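Local coordinates for lysine-sensitive aspartokinase 3 (Escherichia coli, PDB 2J0X), which catalyses the ATP-dependent phosphorylation of L-aspartate to 4-phospho-L-aspartate, the first step of lysine biosynthesis, and is inhibited allosterically by lysine, at the interface of chains A and B. Numbering follows the deposited sequence. Chains: chain A/B, Lysine-sensitive aspartokinase 3.

The interface of chains A and B. Residues chain A 260-262, 265; chain B 316-317, 319.
A small, largely apolar patch of the homodimer interface is formed where A:His260, A:Pro261 and A:Ala262, which follow the ATP-binding residues A:Lys257 and A:Val258, meet B:Leu316 and B:Leu319 of the other subunit's ACT region. It joins a segment beside the ATP site to the partner's regulatory part, and the two-fold axis repeats it with the chains exchanged. Since the lysine-binding residues begin at B:Met318, between the two leucines, the contact may help pass the inhibitor's effect to the kinase, though this structure alone does not show it. The imidazole of A:His260 projects toward chain B, its CG anti to the backbone N (chi1 -172°), and runs antiparallel alongside the side chain of B:Leu319. Its edge faces the partner: the backbone carbonyl O of B:Leu316 lies in the ring plane, and NE2 gives it a weak hydrogen bond of 3.4 Å, with an angle of 153° at the hydrogen. Alongside, ring atom CE1 packs on CB of B:Leu319 at 3.4 Å. Histidine suits this place because one flat group offers both an N-H for a carbonyl and carbon surface for a leucine. An alanine here would probably leave the B:Leu316 carbonyl without this donor and open a gap beside B:Leu319. CD of A:Pro261 lies 3.3 Å above the imidazole plane, toward the rim, and so backs one face of the ring; this compact proline also starts the 3-10 helix 261-264. Branched, apolar B:Leu319 suits both neighbours, offering CB to the imidazole and CD1 obliquely to the pyrrolidine ring. B:Leu316, in the 3-10 helix 316-318, uses its forked tip: CD2 approaches CB of A:Pro261 at 4.0 Å, while CD1 turns toward A:Ala262. Alanine's short side chain lets the leucine come close to the backbone, with B:Leu316 CD1 3.8 Å from A:Ala262 CA. At the margin, the carboxamide of B:Asn317 makes a van der Waals contact, ND2 resting 3.8 Å from the methyl CB of A:Ala262.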
loop_
_atom_site.group_PDB
_atom_site.type_symbol
_atom_site.label_atom_id
_atom_site.label_comp_id
_atom_site.label_asym_id
_atom_site.label_seq_id
_atom_site.Cartn_x
_atom_site.Cartn_y
_atom_site.Cartn_z
ATOM N N HIS A 260 14.987 6.138 -16.948
ATOM C CA HIS A 260 13.619 5.795 -16.567
ATOM C C HIS A 260 12.769 5.290 -17.737
ATOM O O HIS A 260 12.599 5.991 -18.735
ATOM C CB HIS A 260 12.915 7.000 -15.950
ATOM C CG HIS A 260 11.579 6.666 -15.366
ATOM N ND1 HIS A 260 11.378 6.511 -14.011
ATOM C CD2 HIS A 260 10.401 6.359 -15.959
ATOM C CE1 HIS A 260 10.134 6.119 -13.795
ATOM N NE2 HIS A 260 9.520 6.019 -14.961
ATOM N N PRO A 261 12.172 4.091 -17.593
ATOM C CA PRO A 261 11.330 3.433 -18.598
ATOM C C PRO A 261 10.262 4.286 -19.268
ATOM O O PRO A 261 9.998 4.137 -20.459
ATOM C CB PRO A 261 10.722 2.264 -17.826
ATOM C CG PRO A 261 10.650 2.786 -16.442
ATOM C CD PRO A 261 12.004 3.426 -16.290
ATOM N N ALA A 262 9.638 5.176 -18.511
ATOM C CA ALA A 262 8.595 6.002 -19.097
ATOM C C ALA A 262 9.101 6.843 -20.268
ATOM O O ALA A 262 8.388 7.017 -21.259
ATOM C CB ALA A 262 7.969 6.896 -18.034
ATOM N N LEU A 265 8.890 5.355 -23.939
ATOM C CA LEU A 265 7.585 4.982 -24.460
ATOM C C LEU A 265 7.264 5.446 -25.877
ATOM O O LEU A 265 6.682 4.698 -26.659
ATOM C CB LEU A 265 6.490 5.449 -23.504
ATOM C CG LEU A 265 5.073 4.972 -23.825
ATOM C CD1 LEU A 265 5.095 3.613 -24.503
ATOM C CD2 LEU A 265 4.286 4.902 -22.527
ATOM N N LEU B 316 3.580 2.894 -15.653
ATOM C CA LEU B 316 5.006 3.200 -15.647
ATOM C C LEU B 316 5.323 4.394 -14.785
ATOM O O LEU B 316 6.466 4.590 -14.394
ATOM C CB LEU B 316 5.524 3.506 -17.050
ATOM C CG LEU B 316 5.803 2.360 -18.022
ATOM C CD1 LEU B 316 6.335 2.945 -19.328
ATOM C CD2 LEU B 316 6.806 1.399 -17.417
ATOM N N ASN B 317 4.317 5.201 -14.479
ATOM C CA ASN B 317 4.576 6.395 -13.695
ATOM C C ASN B 317 4.712 6.230 -12.194
ATOM O O ASN B 317 5.097 7.179 -11.517
ATOM C CB ASN B 317 3.540 7.477 -14.009
ATOM C CG ASN B 317 3.800 8.157 -15.344
ATOM O OD1 ASN B 317 3.019 9.000 -15.788
ATOM N ND2 ASN B 317 4.907 7.797 -15.988
ATOM N N LEU B 319 6.799 4.252 -10.912
ATOM C CA LEU B 319 8.222 3.991 -10.741
ATOM C C LEU B 319 8.959 5.241 -10.282
ATOM O O LEU B 319 9.076 6.217 -11.023
ATOM C CB LEU B 319 8.834 3.475 -12.045
ATOM C CG LEU B 319 9.960 2.440 -11.909
ATOM C CD1 LEU B 319 10.476 2.110 -13.294
ATOM C CD2 LEU B 319 11.099 2.955 -11.037
#